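Local structure of peptidase S9 prolyl oligopeptidase catalytic domain-containing protein (Pyrococcus horikoshii, 4HXG) at residues 377-382 / 457-462. The protein is an acylaminoacyl peptidase, a serine protease that assembles into a self-compartmentalizing hexamer, through which it selects its substrates. The protein carries 1 engineered substitution. Residues are numbered along the deposited sequence; the frame is centred on the assembly and turned at random.
Sequences KAPVIV and RERIGI
Val380, Ile381 and Val382 run parallel to Ile460, Gly461 and Ile462 as neighbouring strands of the mixed sheet in the alpha/beta-hydrolase domain, their segment axes inclined by 20°. Three backbone hydrogen bonds join strands 378-382 and 459-462. Val380 N donates to Arg459 O, Val380 O accepts from Gly461 N at 2.7 Å, and Val382 N donates to Gly461 O at 2.9 Å; Val380 thus bonds through both its amide and its carbonyl, the alternation expected of a parallel ladder. CA-H...O contacts from Ile460 to Val380 O and from Ile462 to Val382 O supplement these bonds.

The apolar packing lies on the face that carries Val380, Val382, Ile460 and Ile462. With CG2 of Val382 beside its own backbone N (CG1 anti, chi1 175°), that methyl meets Ile460 CG2 at 3.8 Å, while Val382 CB lies 4.0 Å from Ile462 CG1. Val380 CB touches Ile460 CG1 more loosely. Helix 436-451 covers Val380, Val382 and Ile460 on this face through Phe448, Ile445 and Leu449, and helix 467-478 packs on Ile462.

Beside Pro379, Arg459 bends at chi3 (-76°) and runs alongside the proline, whose N-CD edge is set over one face of the guanidinium, offset toward its rim, with Arg459 NH1 3.8 Å from Pro379 CD. Lys377 O sits at the guanidinium edge, in plane, and takes a weak hydrogen bond from Arg459 NH2 (3.3 Å). Stronger anchors lie outside the two segments: a salt bridge from Arg459 NE to Asp456 and a hydrogen bond from Arg459 NH1 to Lys605 O. A leucine in place of Arg459 would probably leave the Asp456 carboxylate without this charged mate and the N-CD side of Pro379 without the guanidinium beside it. Backbone bonds and a buried aliphatic face therefore secure the strand pair, while one multiply bonded side chain ties Arg459 to Lys377, Asp456 and Lys605.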
loop_
_atom_site.group_PDB
_atom_site.type_symbol
_atom_site.label_atom_id
_atom_site.label_comp_id
_atom_site.label_asym_id
_atom_site.label_seq_id
_atom_site.Cartn_x
_atom_site.Cartn_y
_atom_site.Cartn_z
ATOM N N LYS F 377 -35.762 48.716 9.538
ATOM C CA LYS F 377 -35.341 48.156 10.818
ATOM C C LYS F 377 -34.517 46.880 10.614
ATOM O O LYS F 377 -34.658 46.191 9.600
ATOM C CB LYS F 377 -36.557 47.853 11.697
ATOM C CG LYS F 377 -37.614 48.948 11.710
ATOM C CD LYS F 377 -37.498 49.836 12.940
ATOM C CE LYS F 377 -37.863 49.080 14.209
ATOM N NZ LYS F 377 -37.763 49.937 15.420
ATOM N N ALA F 378 -33.653 46.572 11.577
ATOM C CA ALA F 378 -32.791 45.394 11.486
ATOM C C ALA F 378 -33.022 44.442 12.649
ATOM O O ALA F 378 -33.330 44.877 13.759
ATOM C CB ALA F 378 -31.326 45.808 11.428
ATOM N N PRO F 379 -32.876 43.134 12.396
ATOM C CA PRO F 379 -33.006 42.116 13.440
ATOM C C PRO F 379 -31.814 42.181 14.378
ATOM O O PRO F 379 -30.791 42.754 14.013
ATOM C CB PRO F 379 -32.999 40.809 12.653
ATOM C CG PRO F 379 -32.263 41.120 11.421
ATOM C CD PRO F 379 -32.601 42.540 11.078
ATOM N N VAL F 380 -31.951 41.610 15.569
ATOM C CA VAL F 380 -30.917 41.712 16.587
ATOM C C VAL F 380 -30.515 40.350 17.135
ATOM O O VAL F 380 -31.365 39.503 17.426
ATOM C CB VAL F 380 -31.386 42.585 17.763
ATOM C CG1 VAL F 380 -30.291 42.693 18.822
ATOM C CG2 VAL F 380 -31.803 43.964 17.267
ATOM N N ILE F 381 -29.210 40.145 17.272
ATOM C CA ILE F 381 -28.694 38.949 17.908
ATOM C C ILE F 381 -27.984 39.342 19.185
ATOM O O ILE F 381 -27.126 40.229 19.178
ATOM C CB ILE F 381 -27.710 38.200 16.994
ATOM C CG1 ILE F 381 -28.399 37.786 15.693
ATOM C CG2 ILE F 381 -27.140 36.973 17.706
ATOM C CD1 ILE F 381 -27.494 37.064 14.732
ATOM N N VAL F 382 -28.355 38.684 20.276
ATOM C CA VAL F 382 -27.757 38.937 21.574
ATOM C C VAL F 382 -26.813 37.809 21.934
ATOM O O VAL F 382 -27.262 36.702 22.206
ATOM C CB VAL F 382 -28.830 38.976 22.670
ATOM C CG1 VAL F 382 -28.177 39.119 24.040
ATOM C CG2 VAL F 382 -29.812 40.093 22.409
ATOM N N ARG F 457 -37.450 45.580 17.571
ATOM C CA ARG F 457 -37.650 44.943 18.869
ATOM C C ARG F 457 -38.424 43.645 18.723
ATOM O O ARG F 457 -38.402 42.788 19.601
ATOM C CB ARG F 457 -38.410 45.877 19.812
ATOM C CG ARG F 457 -38.715 45.243 21.152
ATOM C CD ARG F 457 -39.688 46.047 22.002
ATOM N NE ARG F 457 -39.826 45.402 23.304
ATOM C CZ ARG F 457 -39.053 45.675 24.349
ATOM N NH1 ARG F 457 -38.114 46.602 24.242
ATOM N NH2 ARG F 457 -39.223 45.035 25.500
ATOM N N GLU F 458 -39.124 43.512 17.606
ATOM C CA GLU F 458 -39.923 42.327 17.363
ATOM C C GLU F 458 -39.092 41.128 16.900
ATOM O O GLU F 458 -39.496 39.984 17.103
ATOM C CB GLU F 458 -41.082 42.630 16.405
ATOM C CG GLU F 458 -42.234 43.359 17.089
ATOM C CD GLU F 458 -42.542 42.770 18.463
ATOM O OE1 GLU F 458 -42.738 41.534 18.562
ATOM O OE2 GLU F 458 -42.580 43.543 19.446
ATOM N N ARG F 459 -37.937 41.371 16.283
ATOM C CA ARG F 459 -37.045 40.251 16.048
ATOM C C ARG F 459 -35.753 40.386 16.843
ATOM O O ARG F 459 -34.812 41.055 16.419
ATOM C CB ARG F 459 -36.710 40.189 14.560
ATOM C CG ARG F 459 -37.918 40.164 13.653
ATOM C CD ARG F 459 -37.507 40.417 12.227
ATOM N NE ARG F 459 -37.219 41.826 11.983
ATOM C CZ ARG F 459 -36.535 42.276 10.933
ATOM N NH1 ARG F 459 -36.053 41.416 10.037
ATOM N NH2 ARG F 459 -36.325 43.581 10.778
ATOM N N ILE F 460 -35.657 39.620 17.921
ATOM C CA ILE F 460 -34.455 39.594 18.726
ATOM C C ILE F 460 -34.172 38.149 19.048
ATOM O O ILE F 460 -34.992 37.478 19.679
ATOM C CB ILE F 460 -34.607 40.361 20.061
ATOM C CG1 ILE F 460 -34.921 41.841 19.829
ATOM C CG2 ILE F 460 -33.335 40.241 20.884
ATOM C CD1 ILE F 460 -34.997 42.667 21.123
ATOM N N GLY F 461 -33.017 37.667 18.602
ATOM C CA GLY F 461 -32.572 36.331 18.933
ATOM C C GLY F 461 -31.499 36.382 19.995
ATOM O O GLY F 461 -30.959 37.448 20.302
ATOM N N ILE F 462 -31.177 35.218 20.544
ATOM C CA ILE F 462 -30.148 35.107 21.563
ATOM C C ILE F 462 -29.355 33.823 21.318
ATOM O O ILE F 462 -29.920 32.796 20.947
ATOM C CB ILE F 462 -30.769 35.133 22.983
ATOM C CG1 ILE F 462 -29.692 35.312 24.056
ATOM C CG2 ILE F 462 -31.613 33.888 23.240
ATOM C CD1 ILE F 462 -30.252 35.492 25.468
#